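Local structure of putative Lipoprotein (5J7R) at residues P78-L84 with I95-A101; L114-A119 with F152-I157; E100-N104 with D140-G144. The protein is of unknown function but, as a putative lipoprotein with a sporulation and spore germination domain, may act at the membrane surface. All coordinates share one frame; numbering follows the deposited sequence.

Contact 1: residues P78-L84 with I95-A101; sequences PKDTKLL and INLSKEA
S98 and the backbone of K82 make the tight centre of this contact. OG of S98 accepts the backbone N-H of K82 (N to OG 3.1 Å) and donates to OE2 of E100 (OG to OE2 2.8 Å) at its anti lone pair. A chi1 of 61° sets OG between the backbone N and the carbonyl carbon, within range of both. In return S98 N gives K82 O a weak bond. L84 N donates to N96 O at 2.8 Å, while L83 and L97, a non-hydrogen-bonded pair, meet on one face of the sheet, L83 CD1 lying 3.9 Å from L97 CD2; the L83 side chain also packs on I60 of helix 51-65, and L97 on I132. T81, buried, tucks CG2 against A101 CB at 3.9 Å, and its OG1 turns back to P78 O within the type I turn P78-T81. On the open side L84 rests CD1 on L97 O, D80 sets its carboxylate across the methylenes of E100 (OD1 to CB 3.5 Å), the carboxylate planes 74° apart, and the extended, charged side chain of K82 leaves toward the surface. These bonds close the open end of the antiparallel beta hairpin of strands 83-89 and 92-97.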
ATOM      1  N   PRO A  78      12.208  -3.109  23.056  1.00 60.79           N
ATOM      2  CA  PRO A  78      11.774  -2.193  24.119  1.00 66.37           C
ATOM      3  C   PRO A  78      10.693  -1.222  23.629  1.00 68.92           C
ATOM      4  O   PRO A  78      10.730  -0.788  22.475  1.00 71.57           O
ATOM      5  CB  PRO A  78      13.052  -1.438  24.467  1.00 65.18           C
ATOM      6  CG  PRO A  78      14.133  -2.408  24.166  1.00 63.46           C
ATOM      7  CD  PRO A  78      13.675  -3.121  22.928  1.00 61.65           C
ATOM      8  N   LYS A  79       9.750  -0.891  24.504  1.00 75.49           N
ATOM      9  CA  LYS A  79       8.640  -0.007  24.148  1.00 80.71           C
ATOM     10  C   LYS A  79       9.084   1.406  23.750  1.00 78.17           C
ATOM     11  O   LYS A  79       8.484   2.017  22.864  1.00 73.70           O
ATOM     12  CB  LYS A  79       7.585   0.007  25.255  1.00 91.43           C
ATOM     13  CG  LYS A  79       6.325   0.773  24.831  1.00101.84           C
ATOM     14  CD  LYS A  79       5.044   0.131  25.361  1.00107.97           C
ATOM     15  CE  LYS A  79       3.823   0.999  25.171  1.00114.00           C
ATOM     16  NZ  LYS A  79       2.610   0.412  25.803  1.00118.28           N
ATOM     17  N   ASP A  80      10.139   1.903  24.397  1.00 77.35           N
ATOM     18  CA  ASP A  80      10.670   3.244  24.092  1.00 76.80           C
ATOM     19  C   ASP A  80      11.492   3.301  22.783  1.00 72.14           C
ATOM     20  O   ASP A  80      11.922   4.383  22.380  1.00 70.06           O
ATOM     21  CB  ASP A  80      11.455   3.850  25.278  1.00 81.20           C
ATOM     22  CG  ASP A  80      12.618   2.982  25.744  1.00 81.66           C
ATOM     23  OD1 ASP A  80      12.820   1.870  25.216  1.00 79.92           O
ATOM     24  OD2 ASP A  80      13.321   3.422  26.681  1.00 89.46           O
ATOM     25  N   THR A  81      11.700   2.149  22.132  1.00 63.81           N
ATOM     26  CA  THR A  81      12.428   2.095  20.857  1.00 65.66           C
ATOM     27  C   THR A  81      11.706   2.946  19.832  1.00 64.29           C
ATOM     28  O   THR A  81      10.480   3.027  19.824  1.00 67.88           O
ATOM     29  CB  THR A  81      12.529   0.652  20.294  1.00 64.14           C
ATOM     30  OG1 THR A  81      13.173  -0.195  21.255  1.00 70.64           O
ATOM     31  CG2 THR A  81      13.319   0.609  18.983  1.00 58.86           C
ATOM     32  N   LYS A  82      12.473   3.575  18.961  1.00 66.34           N
ATOM     33  CA  LYS A  82      11.917   4.429  17.945  1.00 69.57           C
ATOM     34  C   LYS A  82      12.482   4.062  16.600  1.00 64.01           C
ATOM     35  O   LYS A  82      13.676   3.825  16.479  1.00 59.05           O
ATOM     36  CB  LYS A  82      12.279   5.872  18.250  1.00 78.57           C
ATOM     37  CG  LYS A  82      11.701   6.376  19.584  1.00 88.35           C
ATOM     38  CD  LYS A  82      12.073   7.829  19.816  1.00 98.43           C
ATOM     39  CE  LYS A  82      11.833   8.292  21.240  1.00104.88           C
ATOM     40  NZ  LYS A  82      12.034   9.758  21.405  1.00110.08           N
ATOM     41  N   LEU A  83      11.616   4.016  15.597  1.00 61.50           N
ATOM     42  CA  LEU A  83      12.042   3.708  14.244  1.00 60.08           C
ATOM     43  C   LEU A  83      12.535   5.011  13.588  1.00 60.92           C
ATOM     44  O   LEU A  83      11.749   5.915  13.334  1.00 63.75           O
ATOM     45  CB  LEU A  83      10.882   3.100  13.455  1.00 55.77           C
ATOM     46  CG  LEU A  83      11.169   2.709  12.009  1.00 54.39           C
ATOM     47  CD1 LEU A  83      12.281   1.690  11.909  1.00 52.73           C
ATOM     48  CD2 LEU A  83       9.915   2.158  11.392  1.00 54.45           C
ATOM     49  N   LEU A  84      13.838   5.109  13.341  1.00 62.07           N
ATOM     50  CA  LEU A  84      14.414   6.306  12.732  1.00 63.98           C
ATOM     51  C   LEU A  84      14.117   6.345  11.244  1.00 62.88           C
ATOM     52  O   LEU A  84      13.756   7.392  10.706  1.00 64.32           O
ATOM     53  CB  LEU A  84      15.917   6.373  12.988  1.00 65.58           C
ATOM     54  CG  LEU A  84      16.326   6.453  14.465  1.00 68.12           C
ATOM     55  CD1 LEU A  84      17.840   6.398  14.583  1.00 67.44           C
ATOM     56  CD2 LEU A  84      15.781   7.702  15.144  1.00 70.29           C
ATOM     57  N   ILE A  95      16.553  -1.595   8.534  1.00 52.43           N
ATOM     58  CA  ILE A  95      15.740  -1.174   9.661  1.00 48.68           C
ATOM     59  C   ILE A  95      16.631  -0.379  10.590  1.00 54.34           C
ATOM     60  O   ILE A  95      17.443  -0.942  11.318  1.00 55.91           O
ATOM     61  CB  ILE A  95      15.139  -2.392  10.384  1.00 46.06           C
ATOM     62  CG1 ILE A  95      14.380  -3.263   9.382  1.00 44.71           C
ATOM     63  CG2 ILE A  95      14.244  -1.936  11.527  1.00 46.03           C
ATOM     64  CD1 ILE A  95      13.895  -4.584   9.936  1.00 46.89           C
ATOM     65  N   ASN A  96      16.443   0.936  10.579  1.00 57.06           N
ATOM     66  CA  ASN A  96      17.234   1.842  11.382  1.00 55.74           C
ATOM     67  C   ASN A  96      16.509   2.209  12.667  1.00 53.56           C
ATOM     68  O   ASN A  96      15.531   2.950  12.644  1.00 55.17           O
ATOM     69  CB  ASN A  96      17.537   3.083  10.554  1.00 58.34           C
ATOM     70  CG  ASN A  96      18.468   4.036  11.253  1.00 63.40           C
ATOM     71  OD1 ASN A  96      19.219   3.650  12.160  1.00 61.47           O
ATOM     72  ND2 ASN A  96      18.460   5.285  10.816  1.00 65.52           N
ATOM     73  N   LEU A  97      17.027   1.717  13.791  1.00 55.75           N
ATOM     74  CA  LEU A  97      16.425   1.941  15.109  1.00 57.45           C
ATOM     75  C   LEU A  97      17.235   2.917  15.939  1.00 59.01           C
ATOM     76  O   LEU A  97      18.362   3.244  15.593  1.00 63.48           O
ATOM     77  CB  LEU A  97      16.324   0.605  15.858  1.00 56.46           C
ATOM     78  CG  LEU A  97      15.585  -0.527  15.122  1.00 56.86           C
ATOM     79  CD1 LEU A  97      15.698  -1.827  15.897  1.00 59.00           C
ATOM     80  CD2 LEU A  97      14.122  -0.183  14.856  1.00 55.49           C
ATOM     81  N   SER A  98      16.640   3.387  17.031  1.00 60.60           N
ATOM     82  CA  SER A  98      17.306   4.310  17.946  1.00 65.09           C
ATOM     83  C   SER A  98      18.130   3.510  18.957  1.00 68.33           C
ATOM     84  O   SER A  98      18.056   2.272  18.999  1.00 68.22           O
ATOM     85  CB  SER A  98      16.279   5.165  18.684  1.00 67.32           C
ATOM     86  OG  SER A  98      15.403   4.363  19.459  1.00 68.38           O
ATOM     87  N   LYS A  99      18.904   4.221  19.772  1.00 73.46           N
ATOM     88  CA  LYS A  99      19.755   3.616  20.814  1.00 76.85           C
ATOM     89  C   LYS A  99      18.972   2.767  21.849  1.00 73.94           C
ATOM     90  O   LYS A  99      19.517   1.818  22.412  1.00 76.29           O
ATOM     91  CB  LYS A  99      20.529   4.733  21.528  1.00 85.85           C
ATOM     92  CG  LYS A  99      21.462   4.326  22.654  1.00 96.77           C
ATOM     93  CD  LYS A  99      22.020   5.564  23.355  1.00107.60           C
ATOM     94  CE  LYS A  99      23.064   5.267  24.423  1.00112.75           C
ATOM     95  NZ  LYS A  99      23.783   6.504  24.860  1.00119.86           N
ATOM     96  N   GLU A 100      17.702   3.103  22.087  1.00 72.34           N
ATOM     97  CA  GLU A 100      16.861   2.369  23.057  1.00 70.39           C
ATOM     98  C   GLU A 100      16.702   0.880  22.727  1.00 65.08           C
ATOM     99  O   GLU A 100      16.394   0.093  23.606  1.00 69.12           O
ATOM    100  CB  GLU A 100      15.470   3.010  23.207  1.00 70.60           C
ATOM    101  CG  GLU A 100      15.430   4.365  23.913  1.00 77.88           C
ATOM    102  CD  GLU A 100      16.074   5.507  23.140  1.00 79.49           C
ATOM    103  OE1 GLU A 100      16.461   6.491  23.790  1.00 88.20           O
ATOM    104  OE2 GLU A 100      16.205   5.424  21.893  1.00 81.39           O
ATOM    105  N   ALA A 101      16.916   0.507  21.470  1.00 62.71           N
ATOM    106  CA  ALA A 101      16.799  -0.895  21.052  1.00 63.02           C
ATOM    107  C   ALA A 101      17.907  -1.782  21.611  1.00 63.99           C
ATOM    108  O   ALA A 101      17.736  -2.993  21.704  1.00 59.89           O
ATOM    109  CB  ALA A 101      16.782  -0.995  19.532  1.00 61.64           C
TER

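Contact 2: residues L114-A119 with F152-I157; sequences LEGIIA and FGKEDI
The carbonyl oxygen of E115 is held by two donors, the helical N-H of A119 (N to O 2.9 Å) and, more weakly, the ammonium group of K154 (NZ to O 3.1 Å). A lysine suits this place because its chain is long and pliable: CG stands opposite the backbone N (chi1 -175°), then bends at chi2 and chi3 carry NZ back over the helix, with CE passing I118 CG2 at 4.1 Å. The carboxylate of E115 makes no contact with this ammonium group; its OE2 is bonded to Q111 one turn earlier, and any attraction to K154 would act only at longer range. Beside this weak bond lies the apolar part of the contact. I118 points its CD1 methyl into a corner lined by the F152 ring (CE2 at 3.6 Å), the carbonyl carbon of G153 and CD1 of I157 (3.8 Å). The I157 side chain crosses that of E115 obliquely, its CD1 reaching CG at 3.4 Å, so a glutamate serves here by its carbon chain as well as its charge. L114 adds CD2 near F152 CZ. On the loop, D156 OD2 accepts G153 N, 31° out of the carboxylate plane, a bond that spans the start of the type I turn K154-I157. I118 and F152 also pack on I130, and I42 of the second subunit covers E115 and K154. The loop thus packs onto the helix of a beta-alpha-beta crossover, helix 107-121, which joins the parallel strands 92-97 and 129-134.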
ATOM      1  N   LEU A 114      15.132 -11.427  16.834  1.00 56.59           N
ATOM      2  CA  LEU A 114      15.609 -11.448  15.448  1.00 56.98           C
ATOM      3  C   LEU A 114      14.708 -12.313  14.552  1.00 58.68           C
ATOM      4  O   LEU A 114      14.414 -11.931  13.415  1.00 66.15           O
ATOM      5  CB  LEU A 114      17.071 -11.898  15.379  1.00 56.66           C
ATOM      6  CG  LEU A 114      18.053 -11.082  16.243  1.00 58.22           C
ATOM      7  CD1 LEU A 114      19.469 -11.611  16.049  1.00 61.15           C
ATOM      8  CD2 LEU A 114      18.007  -9.586  15.963  1.00 58.58           C
ATOM      9  N   GLU A 115      14.261 -13.459  15.060  1.00 59.88           N
ATOM     10  CA  GLU A 115      13.373 -14.328  14.284  1.00 61.28           C
ATOM     11  C   GLU A 115      12.003 -13.663  14.081  1.00 58.39           C
ATOM     12  O   GLU A 115      11.384 -13.839  13.034  1.00 58.23           O
ATOM     13  CB  GLU A 115      13.207 -15.703  14.938  1.00 63.73           C
ATOM     14  CG  GLU A 115      14.464 -16.562  14.899  1.00 69.21           C
ATOM     15  CD  GLU A 115      14.298 -17.933  15.549  1.00 72.50           C
ATOM     16  OE1 GLU A 115      13.285 -18.142  16.231  1.00 78.02           O
ATOM     17  OE2 GLU A 115      15.193 -18.800  15.398  1.00 76.46           O
ATOM     18  N   GLY A 116      11.546 -12.904  15.082  1.00 53.51           N
ATOM     19  CA  GLY A 116      10.259 -12.199  15.011  1.00 53.09           C
ATOM     20  C   GLY A 116      10.253 -11.069  13.983  1.00 47.03           C
ATOM     21  O   GLY A 116       9.289 -10.896  13.247  1.00 43.54           O
ATOM     22  N   ILE A 117      11.344 -10.314  13.936  1.00 47.18           N
ATOM     23  CA  ILE A 117      11.491  -9.230  12.979  1.00 49.22           C
ATOM     24  C   ILE A 117      11.530  -9.830  11.562  1.00 49.41           C
ATOM     25  O   ILE A 117      10.804  -9.384  10.681  1.00 50.32           O
ATOM     26  CB  ILE A 117      12.744  -8.381  13.275  1.00 49.46           C
ATOM     27  CG1 ILE A 117      12.582  -7.700  14.638  1.00 50.46           C
ATOM     28  CG2 ILE A 117      12.939  -7.303  12.211  1.00 50.54           C
ATOM     29  CD1 ILE A 117      13.825  -6.989  15.143  1.00 51.17           C
ATOM     30  N   ILE A 118      12.351 -10.855  11.372  1.00 52.14           N
ATOM     31  CA  ILE A 118      12.478 -11.525  10.071  1.00 53.07           C
ATOM     32  C   ILE A 118      11.175 -12.138   9.611  1.00 52.32           C
ATOM     33  O   ILE A 118      10.764 -11.934   8.473  1.00 54.90           O
ATOM     34  CB  ILE A 118      13.583 -12.599  10.092  1.00 56.77           C
ATOM     35  CG1 ILE A 118      14.944 -11.901  10.171  1.00 62.34           C
ATOM     36  CG2 ILE A 118      13.543 -13.464   8.829  1.00 57.77           C
ATOM     37  CD1 ILE A 118      16.129 -12.837  10.270  1.00 67.84           C
ATOM     38  N   ALA A 119      10.517 -12.879  10.492  1.00 51.26           N
ATOM     39  CA  ALA A 119       9.259 -13.518  10.128  1.00 51.87           C
ATOM     40  C   ALA A 119       8.215 -12.470   9.748  1.00 50.17           C
ATOM     41  O   ALA A 119       7.418 -12.690   8.843  1.00 52.95           O
ATOM     42  CB  ALA A 119       8.749 -14.378  11.264  1.00 52.80           C
ATOM     43  N   PHE A 152      21.262 -10.185   7.170  1.00 80.47           N
ATOM     44  CA  PHE A 152      21.014 -11.601   7.464  1.00 80.61           C
ATOM     45  C   PHE A 152      19.558 -12.003   7.271  1.00 79.42           C
ATOM     46  O   PHE A 152      18.654 -11.169   7.355  1.00 78.72           O
ATOM     47  CB  PHE A 152      21.456 -11.937   8.901  1.00 79.21           C
ATOM     48  CG  PHE A 152      20.711 -11.180   9.968  1.00 75.98           C
ATOM     49  CD1 PHE A 152      21.121  -9.914  10.349  1.00 74.24           C
ATOM     50  CD2 PHE A 152      19.607 -11.737  10.596  1.00 76.41           C
ATOM     51  CE1 PHE A 152      20.430  -9.200  11.316  1.00 73.08           C
ATOM     52  CE2 PHE A 152      18.915 -11.033  11.572  1.00 73.84           C
ATOM     53  CZ  PHE A 152      19.330  -9.762  11.933  1.00 73.87           C
ATOM     54  N   GLY A 153      19.358 -13.291   6.998  1.00 81.68           N
ATOM     55  CA  GLY A 153      18.035 -13.882   6.806  1.00 82.39           C
ATOM     56  C   GLY A 153      17.811 -14.912   7.899  1.00 84.47           C
ATOM     57  O   GLY A 153      18.615 -15.011   8.827  1.00 83.13           O
ATOM     58  N   LYS A 154      16.716 -15.666   7.794  1.00 88.65           N
ATOM     59  CA  LYS A 154      16.368 -16.704   8.782  1.00 94.15           C
ATOM     60  C   LYS A 154      17.491 -17.743   8.919  1.00 99.15           C
ATOM     61  O   LYS A 154      17.940 -18.039  10.031  1.00 97.77           O
ATOM     62  CB  LYS A 154      15.064 -17.419   8.372  1.00100.14           C
ATOM     63  CG  LYS A 154      14.546 -18.453   9.403  1.00106.23           C
ATOM     64  CD  LYS A 154      13.960 -17.851  10.665  1.00107.17           C
ATOM     65  CE  LYS A 154      12.644 -17.125  10.413  1.00106.95           C
ATOM     66  NZ  LYS A 154      12.085 -16.526  11.655  1.00102.54           N
ATOM     67  N   GLU A 155      17.933 -18.275   7.777  0.50103.09           N
ATOM     68  CA  GLU A 155      18.998 -19.295   7.714  0.50108.65           C
ATOM     69  C   GLU A 155      20.302 -18.892   8.408  0.50107.20           C
ATOM     70  O   GLU A 155      20.969 -19.722   9.017  0.50108.96           O
ATOM     71  CB  GLU A 155      19.336 -19.618   6.252  0.50112.91           C
ATOM     72  CG  GLU A 155      18.180 -20.156   5.423  0.50115.35           C
ATOM     73  CD  GLU A 155      17.638 -21.467   5.956  0.50119.62           C
ATOM     74  OE1 GLU A 155      16.598 -21.932   5.446  0.50121.28           O
ATOM     75  OE2 GLU A 155      18.252 -22.033   6.885  0.50123.11           O
ATOM     76  N   ASP A 156      20.654 -17.616   8.301  1.00103.72           N
ATOM     77  CA  ASP A 156      21.889 -17.093   8.885  1.00102.17           C
ATOM     78  C   ASP A 156      21.909 -16.920  10.409  1.00 99.29           C
ATOM     79  O   ASP A 156      22.981 -16.746  10.966  1.00 99.02           O
ATOM     80  CB  ASP A 156      22.184 -15.722   8.254  1.00 99.71           C
ATOM     81  CG  ASP A 156      22.256 -15.767   6.725  1.00101.82           C
ATOM     82  OD1 ASP A 156      22.755 -16.768   6.166  1.00105.57           O
ATOM     83  OD2 ASP A 156      21.823 -14.777   6.088  1.00 97.01           O
ATOM     84  N   ILE A 157      20.756 -16.979  11.081  1.00 98.20           N
ATOM     85  CA  ILE A 157      20.702 -16.746  12.547  1.00 99.15           C
ATOM     86  C   ILE A 157      21.602 -17.647  13.411  1.00101.49           C
ATOM     87  O   ILE A 157      22.377 -17.124  14.219  1.00100.92           O
ATOM     88  CB  ILE A 157      19.247 -16.717  13.091  1.00101.38           C
ATOM     89  CG1 ILE A 157      18.467 -15.562  12.449  1.00 99.83           C
ATOM     90  CG2 ILE A 157      19.244 -16.546  14.610  1.00100.26           C
ATOM     91  CD1 ILE A 157      17.003 -15.506  12.832  1.00100.16           C
TER

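Contact 3: residues E100-N104 with D140-G144; sequences EAIVN and DSLGG
I102 and L142 set their side chains at about a right angle, and the two branches of I102 meet different parts of L142. I102 lays its CG2 methyl on the carbonyl oxygen of L142 (CG2 to O 3.5 Å), while CG1, placed beside its own backbone N by a chi1 of -59°, approaches L142 CD2 at 4.1 Å. The same CD2 also lies 4.2 Å from A101 CB, and the leucine packs on I148; a branched apolar chain suits this buried place, whereas I102 lies on the surface. V103 and N104 point their side chains away and take part by their backbone. V103 N gives L142 O a weak hydrogen bond of 3.2 Å, and V103 O is met almost head-on by the CA-H of G143 (CA to O 3.3 Å, 170° at the hydrogen). E110 OE2 accepts the N-H of G143, tying the loop to helix 107-121. S141 OG accepts G144 N at 2.8 Å and is also hydrogen-bonded to F146 O. At the positive phi of G144 a CB would press on the preceding carbonyl oxygen, so glycine fits. S141 to G144 is an ST motif, turning this loop against the one leading from strand 92-97 into helix 107-121.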
ATOM      1  N   GLU A 100      17.702   3.103  22.087  1.00 72.34           N
ATOM      2  CA  GLU A 100      16.861   2.369  23.057  1.00 70.39           C
ATOM      3  C   GLU A 100      16.702   0.880  22.727  1.00 65.08           C
ATOM      4  O   GLU A 100      16.394   0.093  23.606  1.00 69.12           O
ATOM      5  CB  GLU A 100      15.470   3.010  23.207  1.00 70.60           C
ATOM      6  CG  GLU A 100      15.430   4.365  23.913  1.00 77.88           C
ATOM      7  CD  GLU A 100      16.074   5.507  23.140  1.00 79.49           C
ATOM      8  OE1 GLU A 100      16.461   6.491  23.790  1.00 88.20           O
ATOM      9  OE2 GLU A 100      16.205   5.424  21.893  1.00 81.39           O
ATOM     10  N   ALA A 101      16.916   0.507  21.470  1.00 62.71           N
ATOM     11  CA  ALA A 101      16.799  -0.895  21.052  1.00 63.02           C
ATOM     12  C   ALA A 101      17.907  -1.782  21.611  1.00 63.99           C
ATOM     13  O   ALA A 101      17.736  -2.993  21.704  1.00 59.89           O
ATOM     14  CB  ALA A 101      16.782  -0.995  19.532  1.00 61.64           C
ATOM     15  N   ILE A 102      19.040  -1.173  21.967  1.00 71.33           N
ATOM     16  CA  ILE A 102      20.181  -1.910  22.513  1.00 75.61           C
ATOM     17  C   ILE A 102      20.029  -2.031  24.028  1.00 79.52           C
ATOM     18  O   ILE A 102      20.115  -1.035  24.746  1.00 84.05           O
ATOM     19  CB  ILE A 102      21.529  -1.233  22.161  1.00 75.79           C
ATOM     20  CG1 ILE A 102      21.695  -1.146  20.636  1.00 74.33           C
ATOM     21  CG2 ILE A 102      22.697  -2.012  22.770  1.00 77.48           C
ATOM     22  CD1 ILE A 102      22.955  -0.431  20.177  1.00 78.93           C
ATOM     23  N   VAL A 103      19.788  -3.257  24.493  1.00 81.65           N
ATOM     24  CA  VAL A 103      19.632  -3.572  25.920  1.00 84.73           C
ATOM     25  C   VAL A 103      20.231  -4.946  26.184  1.00 86.77           C
ATOM     26  O   VAL A 103      20.577  -5.665  25.247  1.00 81.69           O
ATOM     27  CB  VAL A 103      18.151  -3.569  26.379  1.00 85.62           C
ATOM     28  CG1 VAL A 103      17.560  -2.167  26.291  1.00 88.11           C
ATOM     29  CG2 VAL A 103      17.312  -4.556  25.570  1.00 84.09           C
ATOM     30  N   ASN A 104      20.385  -5.297  27.457  1.00 90.74           N
ATOM     31  CA  ASN A 104      20.911  -6.613  27.816  1.00 90.62           C
ATOM     32  C   ASN A 104      19.841  -7.650  27.666  1.00 84.50           C
ATOM     33  O   ASN A 104      18.824  -7.542  28.338  1.00 83.07           O
ATOM     34  CB  ASN A 104      21.316  -6.675  29.295  1.00 98.43           C
ATOM     35  CG  ASN A 104      22.596  -5.941  29.573  1.00103.74           C
ATOM     36  OD1 ASN A 104      23.092  -5.193  28.729  1.00103.59           O
ATOM     37  ND2 ASN A 104      23.152  -6.160  30.753  1.00113.37           N
ATOM     38  N   ASP A 140      27.299  -4.198  16.303  1.00 83.00           N
ATOM     39  CA  ASP A 140      27.682  -5.594  16.462  1.00 84.52           C
ATOM     40  C   ASP A 140      26.530  -6.444  17.000  1.00 81.03           C
ATOM     41  O   ASP A 140      26.349  -7.565  16.543  1.00 80.79           O
ATOM     42  CB  ASP A 140      28.931  -5.732  17.357  1.00 87.80           C
ATOM     43  CG  ASP A 140      30.141  -4.968  16.816  1.00 92.58           C
ATOM     44  OD1 ASP A 140      30.043  -4.333  15.740  1.00 93.65           O
ATOM     45  OD2 ASP A 140      31.202  -5.000  17.482  1.00 99.22           O
ATOM     46  N   SER A 141      25.740  -5.912  17.937  1.00 78.68           N
ATOM     47  CA  SER A 141      24.636  -6.683  18.534  1.00 74.90           C
ATOM     48  C   SER A 141      23.620  -5.835  19.306  1.00 75.10           C
ATOM     49  O   SER A 141      23.959  -4.772  19.825  1.00 79.21           O
ATOM     50  CB  SER A 141      25.228  -7.722  19.505  1.00 75.32           C
ATOM     51  OG  SER A 141      24.225  -8.565  20.052  1.00 70.78           O
ATOM     52  N   LEU A 142      22.376  -6.312  19.376  1.00 76.08           N
ATOM     53  CA  LEU A 142      21.327  -5.627  20.139  1.00 76.27           C
ATOM     54  C   LEU A 142      21.345  -6.074  21.585  1.00 76.60           C
ATOM     55  O   LEU A 142      21.356  -5.252  22.499  1.00 76.59           O
ATOM     56  CB  LEU A 142      19.930  -5.913  19.584  1.00 76.39           C
ATOM     57  CG  LEU A 142      19.532  -5.314  18.248  1.00 75.97           C
ATOM     58  CD1 LEU A 142      18.114  -5.752  17.920  1.00 75.61           C
ATOM     59  CD2 LEU A 142      19.626  -3.798  18.282  1.00 76.65           C
ATOM     60  N   GLY A 143      21.321  -7.392  21.772  1.00 78.76           N
ATOM     61  CA  GLY A 143      21.308  -8.015  23.091  1.00 80.80           C
ATOM     62  C   GLY A 143      22.644  -8.435  23.637  1.00 82.39           C
ATOM     63  O   GLY A 143      22.796  -8.519  24.840  1.00 81.75           O
ATOM     64  N   GLY A 144      23.593  -8.728  22.748  1.00 84.80           N
ATOM     65  CA  GLY A 144      24.927  -9.152  23.132  1.00 84.31           C
ATOM     66  C   GLY A 144      25.275 -10.552  22.633  1.00 85.99           C
ATOM     67  O   GLY A 144      26.453 -10.882  22.477  1.00 91.95           O
TER

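In the fold
Contact 2 is the buried one, whereas contacts 1 and 3 are partly buried and run out to exposed residues. Contacts 1 and 3 share E100 and A101, their centres about 10 Å apart, and P78 touches V103 where they meet; the chain through the two shared residues leaves the hairpin and leads to helix 107-121. Contact 2 lies on that helix, and I117 packs against I95 of contact 1, joining sheet to helix. The chemistry follows place: the strand ends and the loops beyond them use backbone and serine bonds, the helix face uses methyl packing beside one weak lysine bond, and contact 3 combines leucine packing with a weak backbone bond and CA-H...O contacts.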